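(R)-specific secondary-alkylsulfatase (Pseudomonas sp., PDB 4AXH) hydrolyses (R)-secondary alkyl sulfates with strict inversion of configuration, giving (S)-alcohols and sulfate, as a zinc-dependent homodimer of the metallo-beta-lactamase superfamily. Local coordinates at residues 312-320 with 412-423; 330-341 with 369-380. All coordinates share one frame; numbering follows the deposited sequence.

Interaction 1: residues 312-320 with 412-423; sequences APPAMHNLL and YLRSYYGALSTN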
loop_
_atom_site.group_PDB
_atom_site.type_symbol
_atom_site.label_atom_id
_atom_site.label_comp_id
_atom_site.label_asym_id
_atom_site.label_seq_id
_atom_site.Cartn_x
_atom_site.Cartn_y
_atom_site.Cartn_z
ATOM N N ALA A 312 -16.794 -8.648 -9.404
ATOM C CA ALA A 312 -17.571 -7.617 -10.067
ATOM C C ALA A 312 -18.977 -7.556 -9.501
ATOM O O ALA A 312 -19.936 -7.837 -10.216
ATOM C CB ALA A 312 -17.595 -7.873 -11.572
ATOM N N PRO A 313 -19.151 -7.156 -8.226
ATOM C CA PRO A 313 -20.512 -7.111 -7.667
ATOM C C PRO A 313 -21.303 -5.844 -8.050
ATOM O O PRO A 313 -20.714 -4.875 -8.532
ATOM C CB PRO A 313 -20.247 -7.213 -6.161
ATOM C CG PRO A 313 -18.942 -6.557 -5.954
ATOM C CD PRO A 313 -18.147 -6.753 -7.213
ATOM N N PRO A 314 -22.628 -5.819 -7.810
ATOM C CA PRO A 314 -23.450 -4.648 -8.180
ATOM C C PRO A 314 -23.376 -3.454 -7.228
ATOM O O PRO A 314 -24.413 -2.944 -6.770
ATOM C CB PRO A 314 -24.876 -5.203 -8.257
ATOM C CG PRO A 314 -24.792 -6.630 -7.971
ATOM C CD PRO A 314 -23.480 -6.902 -7.309
ATOM N N ALA A 315 -22.133 -3.007 -6.953
ATOM C CA ALA A 315 -21.717 -1.866 -6.134
ATOM C C ALA A 315 -20.224 -1.743 -6.304
ATOM O O ALA A 315 -19.572 -2.720 -6.683
ATOM C CB ALA A 315 -22.038 -2.112 -4.660
ATOM N N MET A 316 -19.670 -0.559 -6.051
ATOM C CA MET A 316 -18.231 -0.349 -6.117
ATOM C C MET A 316 -17.639 -1.115 -4.948
ATOM O O MET A 316 -18.203 -1.063 -3.855
ATOM C CB MET A 316 -17.886 1.148 -5.997
ATOM C CG MET A 316 -16.416 1.421 -6.247
ATOM S SD MET A 316 -15.937 3.144 -6.117
ATOM C CE MET A 316 -16.017 3.692 -7.846
ATOM N N HIS A 317 -16.563 -1.882 -5.174
ATOM C CA HIS A 317 -15.936 -2.628 -4.070
ATOM C C HIS A 317 -14.818 -1.773 -3.461
ATOM O O HIS A 317 -14.578 -0.635 -3.915
ATOM C CB HIS A 317 -15.417 -3.995 -4.554
ATOM C CG HIS A 317 -15.494 -5.119 -3.559
ATOM N ND1 HIS A 317 -15.148 -4.940 -2.212
ATOM C CD2 HIS A 317 -15.809 -6.424 -3.759
ATOM C CE1 HIS A 317 -15.276 -6.130 -1.642
ATOM N NE2 HIS A 317 -15.667 -7.060 -2.527
ATOM N N ASN A 318 -14.149 -2.284 -2.423
ATOM C CA ASN A 318 -13.094 -1.509 -1.772
ATOM C C ASN A 318 -11.717 -1.769 -2.342
ATOM O O ASN A 318 -11.372 -2.916 -2.609
ATOM C CB ASN A 318 -13.053 -1.827 -0.279
ATOM C CG ASN A 318 -14.167 -1.226 0.534
ATOM O OD1 ASN A 318 -14.338 0.026 0.645
ATOM N ND2 ASN A 318 -14.877 -2.107 1.224
ATOM N N LEU A 319 -10.909 -0.715 -2.459
ATOM C CA LEU A 319 -9.497 -0.846 -2.802
ATOM C C LEU A 319 -8.747 -0.848 -1.448
ATOM O O LEU A 319 -7.649 -1.392 -1.339
ATOM C CB LEU A 319 -9.001 0.278 -3.742
ATOM C CG LEU A 319 -9.549 0.202 -5.148
ATOM C CD1 LEU A 319 -9.157 1.421 -5.951
ATOM C CD2 LEU A 319 -9.151 -1.110 -5.847
ATOM N N LEU A 320 -9.383 -0.252 -0.418
ATOM C CA LEU A 320 -8.935 -0.161 0.971
ATOM C C LEU A 320 -10.134 -0.358 1.887
ATOM O O LEU A 320 -10.886 0.603 2.116
ATOM C CB LEU A 320 -8.208 1.191 1.288
ATOM C CG LEU A 320 -7.574 1.306 2.688
ATOM C CD1 LEU A 320 -6.269 0.549 2.759
ATOM C CD2 LEU A 320 -7.328 2.740 3.074
ATOM N N TYR A 412 -25.521 -0.458 -10.419
ATOM C CA TYR A 412 -24.525 -1.434 -10.026
ATOM C C TYR A 412 -23.077 -0.917 -9.924
ATOM O O TYR A 412 -22.154 -1.695 -9.637
ATOM C CB TYR A 412 -24.630 -2.643 -10.966
ATOM C CG TYR A 412 -24.483 -2.353 -12.450
ATOM C CD1 TYR A 412 -23.235 -2.321 -13.054
ATOM C CD2 TYR A 412 -25.593 -2.206 -13.257
ATOM C CE1 TYR A 412 -23.098 -2.117 -14.419
ATOM C CE2 TYR A 412 -25.471 -2.012 -14.625
ATOM C CZ TYR A 412 -24.224 -1.975 -15.203
ATOM O OH TYR A 412 -24.137 -1.764 -16.554
ATOM N N LEU A 413 -22.868 0.385 -10.155
ATOM C CA LEU A 413 -21.560 1.047 -10.099
ATOM C C LEU A 413 -21.504 2.091 -9.000
ATOM O O LEU A 413 -20.448 2.684 -8.794
ATOM C CB LEU A 413 -21.282 1.691 -11.466
ATOM C CG LEU A 413 -20.342 0.994 -12.456
ATOM C CD1 LEU A 413 -20.346 -0.550 -12.345
ATOM C CD2 LEU A 413 -20.650 1.429 -13.805
ATOM N N ARG A 414 -22.620 2.301 -8.264
ATOM C CA ARG A 414 -22.721 3.262 -7.159
ATOM C C ARG A 414 -21.825 2.887 -5.979
ATOM O O ARG A 414 -21.489 1.704 -5.754
ATOM C CB ARG A 414 -24.186 3.427 -6.670
ATOM C CG ARG A 414 -25.281 3.709 -7.734
ATOM C CD ARG A 414 -25.080 4.996 -8.499
ATOM N NE ARG A 414 -24.995 6.125 -7.577
ATOM C CZ ARG A 414 -24.565 7.332 -7.896
ATOM N NH1 ARG A 414 -24.133 7.591 -9.128
ATOM N NH2 ARG A 414 -24.537 8.291 -6.980
ATOM N N SER A 415 -21.486 3.910 -5.178
ATOM C CA SER A 415 -20.634 3.800 -3.990
ATOM C C SER A 415 -21.366 3.266 -2.736
ATOM O O SER A 415 -21.472 3.961 -1.738
ATOM C CB SER A 415 -19.964 5.135 -3.727
ATOM O OG SER A 415 -19.169 5.455 -4.854
ATOM N N TYR A 416 -21.853 2.032 -2.793
ATOM C CA TYR A 416 -22.589 1.420 -1.681
ATOM C C TYR A 416 -21.706 0.657 -0.712
ATOM O O TYR A 416 -22.087 0.509 0.436
ATOM C CB TYR A 416 -23.649 0.452 -2.209
ATOM C CG TYR A 416 -24.728 1.055 -3.091
ATOM C CD1 TYR A 416 -25.510 2.114 -2.645
ATOM C CD2 TYR A 416 -25.048 0.484 -4.319
ATOM C CE1 TYR A 416 -26.537 2.640 -3.434
ATOM C CE2 TYR A 416 -26.097 0.980 -5.101
ATOM C CZ TYR A 416 -26.844 2.056 -4.650
ATOM O OH TYR A 416 -27.875 2.554 -5.413
ATOM N N TYR A 417 -20.581 0.103 -1.174
ATOM C CA TYR A 417 -19.663 -0.674 -0.347
ATOM C C TYR A 417 -18.366 0.058 -0.338
ATOM O O TYR A 417 -18.018 0.674 0.668
ATOM C CB TYR A 417 -19.496 -2.092 -0.922
ATOM C CG TYR A 417 -18.989 -3.090 0.090
ATOM C CD1 TYR A 417 -19.815 -3.570 1.096
ATOM C CD2 TYR A 417 -17.693 -3.603 0.007
ATOM C CE1 TYR A 417 -19.358 -4.498 2.029
ATOM C CE2 TYR A 417 -17.228 -4.532 0.928
ATOM C CZ TYR A 417 -18.057 -4.966 1.953
ATOM O OH TYR A 417 -17.613 -5.875 2.891
ATOM N N GLY A 418 -17.693 0.072 -1.479
ATOM C CA GLY A 418 -16.493 0.875 -1.672
ATOM C C GLY A 418 -16.905 2.327 -1.853
ATOM O O GLY A 418 -18.066 2.626 -2.174
ATOM N N ALA A 419 -15.989 3.252 -1.634
ATOM C CA ALA A 419 -16.338 4.635 -1.859
ATOM C C ALA A 419 -15.392 5.228 -2.901
ATOM O O ALA A 419 -14.204 4.880 -2.919
ATOM C CB ALA A 419 -16.288 5.398 -0.570
ATOM N N LEU A 420 -15.933 6.059 -3.818
ATOM C CA LEU A 420 -15.141 6.678 -4.882
ATOM C C LEU A 420 -14.061 7.581 -4.296
ATOM O O LEU A 420 -12.899 7.487 -4.702
ATOM C CB LEU A 420 -16.044 7.398 -5.913
ATOM C CG LEU A 420 -15.419 8.458 -6.850
ATOM C CD1 LEU A 420 -14.568 7.843 -7.924
ATOM C CD2 LEU A 420 -16.501 9.297 -7.471
ATOM N N SER A 421 -14.413 8.373 -3.287
ATOM C CA SER A 421 -13.462 9.244 -2.582
ATOM C C SER A 421 -12.335 8.411 -1.915
ATOM O O SER A 421 -11.156 8.653 -2.181
ATOM C CB SER A 421 -14.206 10.079 -1.549
ATOM O OG SER A 421 -14.904 9.233 -0.646
ATOM N N THR A 422 -12.719 7.388 -1.100
ATOM C CA THR A 422 -11.812 6.485 -0.385
ATOM C C THR A 422 -10.854 5.789 -1.347
ATOM O O THR A 422 -9.641 5.794 -1.096
ATOM C CB THR A 422 -12.639 5.480 0.418
ATOM O OG1 THR A 422 -13.582 6.193 1.214
ATOM C CG2 THR A 422 -11.785 4.523 1.253
ATOM N N ASN A 423 -11.405 5.202 -2.445
ATOM C CA ASN A 423 -10.661 4.479 -3.466
ATOM C C ASN A 423 -9.695 5.349 -4.218
ATOM O O ASN A 423 -8.596 4.882 -4.499
ATOM C CB ASN A 423 -11.593 3.732 -4.404
ATOM C CG ASN A 423 -12.187 2.484 -3.783
ATOM O OD1 ASN A 423 -11.705 1.955 -2.752
ATOM N ND2 ASN A 423 -13.252 1.980 -4.409
#
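The ring of Tyr417 turns its edge toward the face of His317 in an offset edge-to-face pair, centroids 5.2 Å apart and planes at 89°. Beside it the Asn318 amide crosses the tyrosine side chain at about a right angle, ND2 coming obliquely to within 3.4 Å of Tyr417 CE2, with the two planes 46° apart. The Tyr416 ring receives Arg414 CB over one face and Ala315 CB at its edge, in plane.

Between these groups the loops exchange backbone bonds: Met316 N donates to Arg414 O, and Gly418 N meets Met316 O from above the carbonyl plane at 2.7 Å. Gly418 CA makes a C-H...O contact with His317 O. Asn423, on the first turn of helix 420-431, spends both ends of its amide on the loop backbone. Its ND2 gives a 3.0 Å bond to His317 O, nearly along the C=O axis, while OD1 accepts from Leu319 N at 2.8 Å. Met316 SD slides past that amide, its chain extended up to a bend at chi3 (-95°).

Asn318, Leu319, Leu320 and Tyr417 all belong to the sulfate site, and this bonding probably fixes the sulfate-binding loop against the dimerisation region, keeping residues from both within one pocket.

Interaction 2: residues 330-341 with 369-380; sequences AKAWAGYIDASL and LADQRDMYAFLN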
loop_
_atom_site.group_PDB
_atom_site.type_symbol
_atom_site.label_atom_id
_atom_site.label_comp_id
_atom_site.label_asym_id
_atom_site.label_seq_id
_atom_site.Cartn_x
_atom_site.Cartn_y
_atom_site.Cartn_z
ATOM N N ALA A 330 -6.228 -1.983 -8.480
ATOM C CA ALA A 330 -7.336 -1.682 -9.405
ATOM C C ALA A 330 -6.962 -2.026 -10.839
ATOM O O ALA A 330 -7.823 -2.522 -11.574
ATOM C CB ALA A 330 -7.756 -0.217 -9.294
ATOM N N LYS A 331 -5.670 -1.825 -11.219
ATOM C CA LYS A 331 -5.159 -2.154 -12.558
ATOM C C LYS A 331 -5.296 -3.660 -12.851
ATOM O O LYS A 331 -5.792 -4.039 -13.911
ATOM C CB LYS A 331 -3.705 -1.637 -12.744
ATOM C CG LYS A 331 -2.918 -2.254 -13.904
ATOM C CD LYS A 331 -2.442 -1.226 -14.937
ATOM C CE LYS A 331 -3.394 -1.071 -16.116
ATOM N NZ LYS A 331 -4.572 -0.212 -15.797
ATOM N N ALA A 332 -4.905 -4.500 -11.887
ATOM C CA ALA A 332 -4.990 -5.955 -12.048
ATOM C C ALA A 332 -6.450 -6.422 -12.048
ATOM O O ALA A 332 -6.844 -7.291 -12.844
ATOM C CB ALA A 332 -4.183 -6.654 -10.952
ATOM N N TRP A 333 -7.247 -5.811 -11.163
ATOM C CA TRP A 333 -8.678 -6.066 -11.047
ATOM C C TRP A 333 -9.389 -5.812 -12.408
ATOM O O TRP A 333 -10.037 -6.725 -12.918
ATOM C CB TRP A 333 -9.268 -5.157 -9.951
ATOM C CG TRP A 333 -10.515 -5.663 -9.292
ATOM C CD1 TRP A 333 -11.547 -6.362 -9.869
ATOM C CD2 TRP A 333 -10.915 -5.384 -7.948
ATOM N NE1 TRP A 333 -12.566 -6.538 -8.963
ATOM C CE2 TRP A 333 -12.202 -5.954 -7.770
ATOM C CE3 TRP A 333 -10.299 -4.707 -6.861
ATOM C CZ2 TRP A 333 -12.871 -5.904 -6.535
ATOM C CZ3 TRP A 333 -10.988 -4.603 -5.668
ATOM C CH2 TRP A 333 -12.237 -5.237 -5.496
ATOM N N ALA A 334 -9.199 -4.607 -13.015
ATOM C CA ALA A 334 -9.781 -4.276 -14.318
ATOM C C ALA A 334 -9.339 -5.257 -15.418
ATOM O O ALA A 334 -10.176 -5.674 -16.229
ATOM C CB ALA A 334 -9.468 -2.839 -14.707
ATOM N N GLY A 335 -8.074 -5.672 -15.387
ATOM C CA GLY A 335 -7.513 -6.649 -16.323
ATOM C C GLY A 335 -8.147 -8.030 -16.264
ATOM O O GLY A 335 -8.271 -8.716 -17.297
ATOM N N TYR A 336 -8.562 -8.454 -15.041
ATOM C CA TYR A 336 -9.211 -9.752 -14.837
ATOM C C TYR A 336 -10.692 -9.728 -15.252
ATOM O O TYR A 336 -11.251 -10.744 -15.678
ATOM C CB TYR A 336 -9.074 -10.183 -13.367
ATOM C CG TYR A 336 -7.681 -10.623 -12.957
ATOM C CD1 TYR A 336 -6.970 -11.548 -13.715
ATOM C CD2 TYR A 336 -7.105 -10.173 -11.775
ATOM C CE1 TYR A 336 -5.709 -11.980 -13.338
ATOM C CE2 TYR A 336 -5.837 -10.591 -11.390
ATOM C CZ TYR A 336 -5.144 -11.501 -12.174
ATOM O OH TYR A 336 -3.922 -11.983 -11.784
ATOM N N ILE A 337 -11.345 -8.573 -15.082
ATOM C CA ILE A 337 -12.743 -8.386 -15.482
ATOM C C ILE A 337 -12.772 -8.478 -17.024
ATOM O O ILE A 337 -13.542 -9.259 -17.578
ATOM C CB ILE A 337 -13.336 -7.036 -14.934
ATOM C CG1 ILE A 337 -13.497 -7.095 -13.399
ATOM C CG2 ILE A 337 -14.678 -6.744 -15.612
ATOM C CD1 ILE A 337 -13.690 -5.817 -12.672
ATOM N N ASP A 338 -11.848 -7.740 -17.689
ATOM C CA ASP A 338 -11.696 -7.684 -19.142
ATOM C C ASP A 338 -11.339 -9.040 -19.718
ATOM O O ASP A 338 -11.875 -9.408 -20.760
ATOM C CB ASP A 338 -10.645 -6.632 -19.492
ATOM C CG ASP A 338 -10.560 -6.219 -20.947
ATOM O OD1 ASP A 338 -11.637 -6.094 -21.595
ATOM O OD2 ASP A 338 -9.422 -5.911 -21.407
ATOM N N ALA A 339 -10.469 -9.813 -19.031
ATOM C CA ALA A 339 -10.098 -11.159 -19.487
ATOM C C ALA A 339 -11.295 -12.088 -19.379
ATOM O O ALA A 339 -11.492 -12.947 -20.260
ATOM C CB ALA A 339 -8.922 -11.689 -18.710
ATOM N N SER A 340 -12.149 -11.863 -18.371
ATOM C CA SER A 340 -13.380 -12.631 -18.262
ATOM C C SER A 340 -14.374 -12.198 -19.374
ATOM O O SER A 340 -15.059 -13.049 -19.919
ATOM C CB SER A 340 -13.983 -12.536 -16.856
ATOM O OG SER A 340 -14.862 -11.441 -16.650
ATOM N N LEU A 341 -14.391 -10.901 -19.757
ATOM C CA LEU A 341 -15.273 -10.408 -20.824
ATOM C C LEU A 341 -14.928 -11.044 -22.171
ATOM O O LEU A 341 -15.826 -11.509 -22.876
ATOM C CB LEU A 341 -15.262 -8.860 -20.936
ATOM C CG LEU A 341 -16.217 -8.176 -22.001
ATOM C CD1 LEU A 341 -17.669 -8.624 -21.849
ATOM C CD2 LEU A 341 -16.198 -6.668 -21.839
ATOM N N LEU A 369 -20.025 -6.175 -17.435
ATOM C CA LEU A 369 -18.589 -6.451 -17.388
ATOM C C LEU A 369 -17.726 -5.310 -17.854
ATOM O O LEU A 369 -16.797 -4.924 -17.150
ATOM C CB LEU A 369 -18.234 -7.731 -18.142
ATOM C CG LEU A 369 -18.658 -9.013 -17.444
ATOM C CD1 LEU A 369 -18.222 -10.216 -18.237
ATOM C CD2 LEU A 369 -18.143 -9.037 -16.004
ATOM N N ALA A 370 -18.045 -4.721 -19.003
ATOM C CA ALA A 370 -17.286 -3.610 -19.533
ATOM C C ALA A 370 -17.366 -2.398 -18.629
ATOM O O ALA A 370 -16.359 -1.719 -18.463
ATOM C CB ALA A 370 -17.773 -3.279 -20.915
ATOM N N ASP A 371 -18.534 -2.135 -17.997
ATOM C CA ASP A 371 -18.726 -1.012 -17.051
ATOM C C ASP A 371 -17.850 -1.233 -15.808
ATOM O O ASP A 371 -17.161 -0.306 -15.386
ATOM C CB ASP A 371 -20.209 -0.863 -16.652
ATOM C CG ASP A 371 -21.160 -0.307 -17.711
ATOM O OD1 ASP A 371 -20.695 0.069 -18.794
ATOM O OD2 ASP A 371 -22.368 -0.233 -17.442
ATOM N N GLN A 372 -17.853 -2.487 -15.269
ATOM C CA GLN A 372 -17.072 -2.922 -14.104
ATOM C C GLN A 372 -15.593 -2.711 -14.385
ATOM O O GLN A 372 -14.946 -1.971 -13.651
ATOM C CB GLN A 372 -17.372 -4.394 -13.753
ATOM C CG GLN A 372 -18.776 -4.667 -13.164
ATOM C CD GLN A 372 -19.011 -4.177 -11.745
ATOM O OE1 GLN A 372 -18.092 -4.060 -10.931
ATOM N NE2 GLN A 372 -20.267 -3.915 -11.409
ATOM N N ARG A 373 -15.092 -3.278 -15.495
ATOM C CA ARG A 373 -13.719 -3.126 -15.978
ATOM C C ARG A 373 -13.355 -1.655 -16.030
ATOM O O ARG A 373 -12.433 -1.252 -15.350
ATOM C CB ARG A 373 -13.556 -3.759 -17.384
ATOM C CG ARG A 373 -12.246 -3.362 -18.066
ATOM C CD ARG A 373 -12.328 -3.411 -19.568
ATOM N NE ARG A 373 -13.140 -2.335 -20.127
ATOM C CZ ARG A 373 -13.807 -2.427 -21.270
ATOM N NH1 ARG A 373 -13.755 -3.533 -21.985
ATOM N NH2 ARG A 373 -14.538 -1.411 -21.701
ATOM N N ASP A 374 -14.122 -0.855 -16.773
ATOM C CA ASP A 374 -13.944 0.586 -16.904
ATOM C C ASP A 374 -13.913 1.325 -15.560
ATOM O O ASP A 374 -13.147 2.271 -15.448
ATOM C CB ASP A 374 -15.039 1.196 -17.802
ATOM C CG ASP A 374 -14.945 0.897 -19.284
ATOM O OD1 ASP A 374 -13.898 0.361 -19.724
ATOM O OD2 ASP A 374 -15.913 1.216 -20.012
ATOM N N MET A 375 -14.743 0.913 -14.561
ATOM C CA MET A 375 -14.806 1.550 -13.229
ATOM C C MET A 375 -13.489 1.424 -12.480
ATOM O O MET A 375 -13.014 2.412 -11.917
ATOM C CB MET A 375 -15.980 1.024 -12.417
ATOM C CG MET A 375 -16.012 1.499 -10.997
ATOM S SD MET A 375 -17.342 0.835 -9.962
ATOM C CE MET A 375 -17.230 -0.891 -10.232
ATOM N N TYR A 376 -12.877 0.231 -12.526
ATOM C CA TYR A 376 -11.608 -0.003 -11.868
ATOM C C TYR A 376 -10.448 0.638 -12.579
ATOM O O TYR A 376 -9.625 1.282 -11.912
ATOM C CB TYR A 376 -11.398 -1.491 -11.510
ATOM C CG TYR A 376 -12.388 -1.961 -10.460
ATOM C CD1 TYR A 376 -12.340 -1.466 -9.158
ATOM C CD2 TYR A 376 -13.439 -2.806 -10.798
ATOM C CE1 TYR A 376 -13.303 -1.815 -8.217
ATOM C CE2 TYR A 376 -14.391 -3.182 -9.856
ATOM C CZ TYR A 376 -14.314 -2.689 -8.561
ATOM O OH TYR A 376 -15.233 -3.061 -7.603
ATOM N N ALA A 377 -10.410 0.561 -13.933
ATOM C CA ALA A 377 -9.338 1.193 -14.711
ATOM C C ALA A 377 -9.394 2.687 -14.533
ATOM O O ALA A 377 -8.337 3.311 -14.410
ATOM C CB ALA A 377 -9.430 0.827 -16.176
ATOM N N PHE A 378 -10.612 3.259 -14.405
ATOM C CA PHE A 378 -10.778 4.690 -14.170
ATOM C C PHE A 378 -10.159 5.085 -12.817
ATOM O O PHE A 378 -9.463 6.101 -12.713
ATOM C CB PHE A 378 -12.255 5.114 -14.232
ATOM C CG PHE A 378 -12.542 6.488 -13.698
ATOM C CD1 PHE A 378 -12.194 7.622 -14.429
ATOM C CD2 PHE A 378 -13.125 6.660 -12.441
ATOM C CE1 PHE A 378 -12.460 8.914 -13.934
ATOM C CE2 PHE A 378 -13.357 7.949 -11.927
ATOM C CZ PHE A 378 -13.019 9.071 -12.683
ATOM N N LEU A 379 -10.428 4.299 -11.789
ATOM C CA LEU A 379 -9.916 4.597 -10.466
ATOM C C LEU A 379 -8.411 4.699 -10.492
ATOM O O LEU A 379 -7.881 5.731 -10.104
ATOM C CB LEU A 379 -10.424 3.598 -9.412
ATOM C CG LEU A 379 -11.861 3.786 -8.983
ATOM C CD1 LEU A 379 -12.352 2.548 -8.232
ATOM C CD2 LEU A 379 -12.033 5.048 -8.151
ATOM N N ASN A 380 -7.756 3.697 -11.072
ATOM C CA ASN A 380 -6.313 3.651 -11.216
ATOM C C ASN A 380 -5.795 4.798 -12.118
ATOM O O ASN A 380 -5.017 5.637 -11.661
ATOM C CB ASN A 380 -5.906 2.287 -11.781
ATOM C CG ASN A 380 -4.426 2.085 -11.819
ATOM O OD1 ASN A 380 -3.804 1.709 -10.818
ATOM N ND2 ASN A 380 -3.825 2.343 -12.977
#
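Ile337, Arg373 and Tyr376 interlock as knobs into holes where helices 330-341 and 369-380 pack antiparallel, axes 7.9 Å apart at closest approach and N-to-C directions 161° apart. Ile337 drops among Leu369, Gln372, Arg373 and Tyr376, its CD1 3.6 Å from Tyr376 CD2. Small residues keep the helices close: Ala334 CB lies 3.4 Å from Arg373 O and also touches Ala377 CB.

The two aromatic side chains stack face to face, the Trp333 five-membered ring and the Tyr376 ring having centroids 4.2 Å apart and planes at 10°. Both polar ends find partners in the loop that follows strand 305-307, Trp333 NE1 at Asn311 O and Tyr376 OH at His317 N, which ties the stack to that loop.

On another flank Arg373 crosses Asp338 obliquely, the guanidinium nearly perpendicular to the carboxylate; CG anti to the backbone N (chi1 167°) and a bend at chi3 carry it there. Its NH1 makes a weak, 3.3 Å salt-bridge bond to Asp338 OD1, which lies in the guanidinium plane. NE and NH2 both grip Asp374 OD1, from the same face of the carboxylate. The second subunit joins this network: its Arg595 pairs with Asp338 OD1 and its Arg588 with Asp374 OD2, so the acidic groups probably offset the gathered arginine charge at the dimer interface.

Further along, Asn380 OD1 is taken by Tyr431 OH. Near the other end Ser340 OG donates to Ile337 O at 2.7 Å, in the carbonyl plane and on a lone pair, sharing that oxygen with Leu341 N.

The centres of interactions 1 and 2 are about 13 Å apart, and helix 369-380 joins them directly. The bond by which the aromatic stack of interaction 2 reaches interaction 1, probable by its geometry, measures 3.0 Å from Tyr376 OH to His317 N. A second probable one joins Asp371 OD2 to Tyr412 OH at 2.5 Å. Both contacts border the catalytic centre: the side chain of His317 is about 5 Å from a zinc ion and that of Trp333 about 8 Å, and each side chain approaches the zinc ligand Glu291. Ala330, beginning helix 330-341, approaches the sulfate-site residue Leu319. Each contact also touches the second subunit, so dimer interface and active site share these segments.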